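Phosphatidylglycerol lysyltransferase C-terminal domain-containing protein (PDB 2HQY) is of unknown function but binds coenzyme A and may transfer an acyl or aminoacyl group, as a member of the phosphatidylglycerol lysyltransferase C-terminal family. Local coordinates at the interface of chains A and B. Coordinates in Å, arbitrary orientation; residue numbers count along the deposited sequence, not the author numbering. Chains: chain A/B, conserved hypothetical protein.

Contact 1 and contact 2 are neighbouring patches of the same two-fold interface between chains A and B, the centres of their C-alpha atoms about 10 Å apart. They share two elements of chain A: helix 38-41 gives A:Arg38 to contact 1 and A:Phe39 to contact 2, while helix 185-199 gives A:Tyr196 to the first and A:Arg192, one turn earlier, to the second. On the chain B side, B:Asp42 of contact 2 comes just before B:Gln44 of contact 1. Contact 2 contains the pairing and its twin; contact 1 recurs with the chains exchanged. Both patches are largely polar, and they may hold a dimer together.

Contact 1: the interface of chains A and B. Residues chain A 8-9, 38, 196, 200; chain B 6, 8, 44.
B:Asp6 carries its carboxylate beside its own backbone N (chi1 -59°), pointing it into chain A, while A:Tyr196 has CG anti to its backbone N (chi1 176°) and sends its hydroxyl out to meet it. A:Arg38 also leaves its backbone with CG anti to N, then bends at chi3 (60°) so that its guanidinium turns in toward the same acid. The tyrosine and aspartate meet tip to tip: phenol OH of A:Tyr196 donates to the syn lone pair of B:Asp6 OD2 at 2.6 Å. A:Arg38 NH1 adds a salt bridge to this B:Asp6 OD2 at 2.9 Å, arriving from above the carboxylate plane, with the two flat groups perpendicular. Two donors thus grip one oxygen, and the nearby arginine would tend to keep the acid ionised. The other oxygen, B:Asp6 OD1, is held within chain B by the side-chain amide of B:Gln44, whose NE2 lies 3.0 Å away and comes in nearly along the C-O axis. That same NE2 bridges the chains, donating to A:Asn200 OD1 at 2.9 Å from above the carbonyl plane. A:Asn200 is steadied in turn by its ND2, which sits over the centre of the A:Tyr196 ring and donates to the backbone A:Tyr196 O at 3.0 Å. An alanine in place of B:Asp6 would remove the carboxylate and would probably leave A:Arg38 and the tyrosine hydroxyl without their shared partner, as well as loosening B:Gln44. As a whole, the site pins the N-terminal strand 5-6 of chain B to two helices of chain A and so may fix how the two subunits are set against each other.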
loop_
_atom_site.group_PDB
_atom_site.type_symbol
_atom_site.label_atom_id
_atom_site.label_comp_id
_atom_site.label_asym_id
_atom_site.label_seq_id
_atom_site.Cartn_x
_atom_site.Cartn_y
_atom_site.Cartn_z
ATOM N N THR A 8 6.109 8.322 -2.515
ATOM C CA THR A 8 7.213 7.373 -2.292
ATOM C C THR A 8 8.327 7.988 -1.455
ATOM O O THR A 8 8.425 9.211 -1.342
ATOM C CB THR A 8 7.840 6.859 -3.625
ATOM O OG1 THR A 8 8.568 7.911 -4.278
ATOM C CG2 THR A 8 6.815 6.353 -4.553
ATOM N N LEU A 9 9.207 7.128 -0.925
ATOM C CA LEU A 9 10.456 7.577 -0.272
ATOM C C LEU A 9 11.217 8.668 -1.019
ATOM O O LEU A 9 11.783 9.570 -0.399
ATOM C CB LEU A 9 11.425 6.408 -0.150
ATOM C CG LEU A 9 10.927 5.205 0.616
ATOM C CD1 LEU A 9 11.986 4.054 0.601
ATOM C CD2 LEU A 9 10.635 5.658 2.050
ATOM N N ARG A 38 0.466 4.787 3.405
ATOM C CA ARG A 38 0.028 4.687 2.008
ATOM C C ARG A 38 -0.675 3.335 1.722
ATOM O O ARG A 38 -1.573 3.247 0.878
ATOM C CB ARG A 38 1.233 4.865 1.084
ATOM C CG ARG A 38 0.894 4.921 -0.439
ATOM C CD ARG A 38 2.181 4.796 -1.267
ATOM N NE ARG A 38 2.822 3.518 -0.969
ATOM C CZ ARG A 38 4.121 3.269 -1.043
ATOM N NH1 ARG A 38 4.970 4.210 -1.463
ATOM N NH2 ARG A 38 4.557 2.042 -0.718
ATOM N N TYR A 196 6.805 -0.747 7.814
ATOM C CA TYR A 196 7.307 0.028 6.656
ATOM C C TYR A 196 8.307 1.084 7.134
ATOM O O TYR A 196 9.373 1.254 6.547
ATOM C CB TYR A 196 6.142 0.690 5.912
ATOM C CG TYR A 196 6.577 1.573 4.764
ATOM C CD1 TYR A 196 6.543 1.115 3.444
ATOM C CD2 TYR A 196 7.016 2.873 5.008
ATOM C CE1 TYR A 196 6.930 1.951 2.397
ATOM C CE2 TYR A 196 7.415 3.720 3.977
ATOM C CZ TYR A 196 7.351 3.271 2.685
ATOM O OH TYR A 196 7.767 4.107 1.661
ATOM N N ASN A 200 12.316 1.186 6.190
ATOM C CA ASN A 200 12.777 2.326 5.396
ATOM C C ASN A 200 13.242 3.511 6.262
ATOM O O ASN A 200 13.172 4.665 5.856
ATOM C CB ASN A 200 11.643 2.727 4.461
ATOM C CG ASN A 200 11.303 1.602 3.492
ATOM O OD1 ASN A 200 12.094 1.303 2.574
ATOM N ND2 ASN A 200 10.159 0.954 3.703
ATOM N N ASP B 6 10.073 2.580 -3.885
ATOM C CA ASP B 6 8.686 2.082 -3.920
ATOM C C ASP B 6 8.178 2.165 -5.348
ATOM O O ASP B 6 8.382 3.164 -6.025
ATOM C CB ASP B 6 7.761 2.948 -3.068
ATOM C CG ASP B 6 8.185 3.013 -1.608
ATOM O OD1 ASP B 6 8.874 2.107 -1.115
ATOM O OD2 ASP B 6 7.838 3.994 -0.956
ATOM N N THR B 8 5.648 2.890 -8.274
ATOM C CA THR B 8 4.531 3.828 -8.435
ATOM C C THR B 8 4.038 3.844 -9.869
ATOM O O THR B 8 4.716 3.348 -10.779
ATOM C CB THR B 8 4.924 5.283 -8.136
ATOM O OG1 THR B 8 5.663 5.822 -9.242
ATOM C CG2 THR B 8 5.726 5.393 -6.864
ATOM N N GLN B 44 8.980 -2.814 -3.710
ATOM C CA GLN B 44 10.011 -1.916 -4.200
ATOM C C GLN B 44 10.720 -2.523 -5.406
ATOM O O GLN B 44 10.598 -3.734 -5.676
ATOM C CB GLN B 44 11.022 -1.579 -3.085
ATOM C CG GLN B 44 10.378 -0.800 -1.910
ATOM C CD GLN B 44 11.387 -0.536 -0.783
ATOM O OE1 GLN B 44 12.340 -1.307 -0.600
ATOM N NE2 GLN B 44 11.206 0.580 -0.061
#

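Contact 2: the interface of chains A and B. Residues chain A 39-42, 192; chain B 39-42, 192.
Helix 38-41 of each chain meets its counterpart across the two-fold axis, and in the loop that follows it A:Asp42 faces B:Arg192 and B:Asp42 faces A:Arg192, the arginines standing on the long helix of the partner, 185-199 in chain A and 187-199 in chain B. The protein belongs to the phosphatidylglycerol lysyltransferase C-terminal family, and the arrangement is a reciprocal arginine clamp on the end of helix 38-41. A:Arg192 rests its CB over the centre of the A:Phe39 ring, 3.4 Å above it, and bends at chi2 and chi3 to carry its guanidinium past the ring's rim near A:Phe39 CG. From there the end of the guanidinium grips one backbone oxygen, with A:Arg192 NH1 2.8 Å from B:Phe39 O in the carbonyl plane and NH2 donating to the same oxygen from above it. NH2 also forms a salt bridge with B:Asp42 OD1 at 2.8 Å, approaching from above the carboxylate plane; the two planes are turned 43° apart. The aspartate, with the backbone oxygen at the end of helix 38-41, would be expected to stabilise the charge of A:Arg192. The remaining nitrogen, A:Arg192 NE, pairs with water 2 at 2.9 Å. This water is also 2.7 Å from B:Asp42 OD2 and contacts the backbone A:Arg192 O, so it links the arginine's NE and backbone oxygen to the acid. B:Leu40 O sits toward the rim of one guanidinium face, and A:Phe39 CG toward the rim of the other. The twin clamp repeats the plan: B:Arg192 NH2 lies 2.8 Å from A:Phe39 O and also forms a salt bridge to A:Asp42 OD1, though as a hydrogen bond this is weak, and water 3 takes the place of water 2. Between the clamps the phenylalanine backbones pack together, A:Phe39 CA 4.1 Å from B:Phe39 CA.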
loop_
_atom_site.group_PDB
_atom_site.type_symbol
_atom_site.label_atom_id
_atom_site.label_comp_id
_atom_site.label_asym_id
_atom_site.label_seq_id
_atom_site.Cartn_x
_atom_site.Cartn_y
_atom_site.Cartn_z
ATOM N N PHE A 39 -0.245 2.284 2.421
ATOM C CA PHE A 39 -0.788 0.935 2.204
ATOM C C PHE A 39 -2.301 0.956 2.501
ATOM O O PHE A 39 -3.031 0.153 1.970
ATOM C CB PHE A 39 -0.112 -0.093 3.118
ATOM C CG PHE A 39 -0.665 -0.090 4.507
ATOM C CD1 PHE A 39 -1.739 -0.928 4.856
ATOM C CD2 PHE A 39 -0.185 0.828 5.461
ATOM C CE1 PHE A 39 -2.314 -0.873 6.175
ATOM C CE2 PHE A 39 -0.772 0.915 6.765
ATOM C CZ PHE A 39 -1.834 0.050 7.118
ATOM N N LEU A 40 -2.748 1.873 3.364
ATOM C CA LEU A 40 -4.161 1.870 3.759
ATOM C C LEU A 40 -4.998 2.795 2.855
ATOM O O LEU A 40 -6.200 2.545 2.608
ATOM C CB LEU A 40 -4.293 2.292 5.222
ATOM C CG LEU A 40 -5.697 2.165 5.859
ATOM C CD1 LEU A 40 -6.213 0.715 5.717
ATOM C CD2 LEU A 40 -5.634 2.567 7.335
ATOM N N TYR A 41 -4.387 3.891 2.415
ATOM C CA TYR A 41 -5.139 4.978 1.731
ATOM C C TYR A 41 -4.835 5.179 0.252
ATOM O O TYR A 41 -5.378 6.095 -0.372
ATOM C CB TYR A 41 -4.874 6.298 2.457
ATOM C CG TYR A 41 -5.258 6.239 3.915
ATOM C CD1 TYR A 41 -6.576 5.943 4.293
ATOM C CD2 TYR A 41 -4.313 6.481 4.915
ATOM C CE1 TYR A 41 -6.935 5.885 5.658
ATOM C CE2 TYR A 41 -4.663 6.423 6.278
ATOM C CZ TYR A 41 -5.971 6.122 6.631
ATOM O OH TYR A 41 -6.332 6.065 7.970
ATOM N N ASP A 42 -3.934 4.367 -0.298
ATOM C CA ASP A 42 -3.515 4.523 -1.705
ATOM C C ASP A 42 -3.122 5.982 -1.985
ATOM O O ASP A 42 -3.493 6.558 -3.006
ATOM C CB ASP A 42 -4.633 4.079 -2.662
ATOM C CG ASP A 42 -4.841 2.565 -2.679
ATOM O OD1 ASP A 42 -4.045 1.790 -2.085
ATOM O OD2 ASP A 42 -5.832 2.165 -3.313
ATOM N N ARG A 192 1.393 -2.558 10.047
ATOM C CA ARG A 192 1.839 -2.350 8.639
ATOM C C ARG A 192 2.631 -1.040 8.487
ATOM O O ARG A 192 3.680 -1.000 7.817
ATOM C CB ARG A 192 0.633 -2.357 7.689
ATOM C CG ARG A 192 -0.027 -3.746 7.543
ATOM C CD ARG A 192 0.941 -4.791 6.900
ATOM N NE ARG A 192 1.640 -4.230 5.742
ATOM C CZ ARG A 192 1.122 -4.026 4.528
ATOM N NH1 ARG A 192 -0.148 -4.378 4.230
ATOM N NH2 ARG A 192 1.906 -3.480 3.592
ATOM N N PHE B 39 0.096 -2.362 -1.832
ATOM C CA PHE B 39 -0.490 -2.134 -0.485
ATOM C C PHE B 39 -0.214 -3.334 0.445
ATOM O O PHE B 39 -0.248 -3.170 1.651
ATOM C CB PHE B 39 -2.033 -1.935 -0.544
ATOM C CG PHE B 39 -2.790 -3.234 -0.721
ATOM C CD1 PHE B 39 -3.299 -3.917 0.397
ATOM C CD2 PHE B 39 -2.943 -3.809 -1.985
ATOM C CE1 PHE B 39 -3.956 -5.138 0.267
ATOM C CE2 PHE B 39 -3.614 -5.048 -2.132
ATOM C CZ PHE B 39 -4.104 -5.724 -0.997
ATOM N N LEU B 40 -0.063 -4.537 -0.112
ATOM C CA LEU B 40 0.111 -5.769 0.689
ATOM C C LEU B 40 1.589 -6.078 0.953
ATOM O O LEU B 40 1.946 -6.624 2.036
ATOM C CB LEU B 40 -0.550 -6.992 -0.006
ATOM C CG LEU B 40 -0.674 -8.245 0.885
ATOM C CD1 LEU B 40 -1.489 -7.956 2.155
ATOM C CD2 LEU B 40 -1.292 -9.411 0.074
ATOM N N TYR B 41 2.455 -5.737 -0.009
ATOM C CA TYR B 41 3.852 -6.207 0.042
ATOM C C TYR B 41 4.920 -5.107 0.209
ATOM O O TYR B 41 6.128 -5.413 0.249
ATOM C CB TYR B 41 4.160 -6.994 -1.238
ATOM C CG TYR B 41 3.248 -8.161 -1.447
ATOM C CD1 TYR B 41 3.127 -9.162 -0.469
ATOM C CD2 TYR B 41 2.552 -8.313 -2.641
ATOM C CE1 TYR B 41 2.312 -10.277 -0.671
ATOM C CE2 TYR B 41 1.716 -9.410 -2.854
ATOM C CZ TYR B 41 1.615 -10.388 -1.869
ATOM O OH TYR B 41 0.792 -11.459 -2.062
ATOM N N ASP B 42 4.477 -3.845 0.277
ATOM C CA ASP B 42 5.377 -2.692 0.381
ATOM C C ASP B 42 6.409 -2.787 -0.741
ATOM O O ASP B 42 7.602 -2.590 -0.523
ATOM C CB ASP B 42 6.111 -2.711 1.738
ATOM C CG ASP B 42 5.204 -2.358 2.901
ATOM O OD1 ASP B 42 4.070 -1.911 2.658
ATOM O OD2 ASP B 42 5.648 -2.524 4.060
ATOM N N ARG B 192 -8.900 -4.726 -2.348
ATOM C CA ARG B 192 -7.985 -3.571 -2.327
ATOM C C ARG B 192 -7.243 -3.438 -3.650
ATOM O O ARG B 192 -7.042 -2.324 -4.164
ATOM C CB ARG B 192 -6.939 -3.703 -1.192
ATOM C CG ARG B 192 -7.528 -3.558 0.196
ATOM C CD ARG B 192 -8.005 -2.116 0.482
ATOM N NE ARG B 192 -7.034 -1.128 0.013
ATOM C CZ ARG B 192 -5.930 -0.762 0.674
ATOM N NH1 ARG B 192 -5.613 -1.321 1.885
ATOM N NH2 ARG B 192 -5.116 0.154 0.101
HETATM O O HOH W 1 3.025 -0.158 4.750
HETATM O O HOH W 2 4.271 -3.187 6.233
HETATM O O HOH W 3 -7.290 -0.067 -2.610
#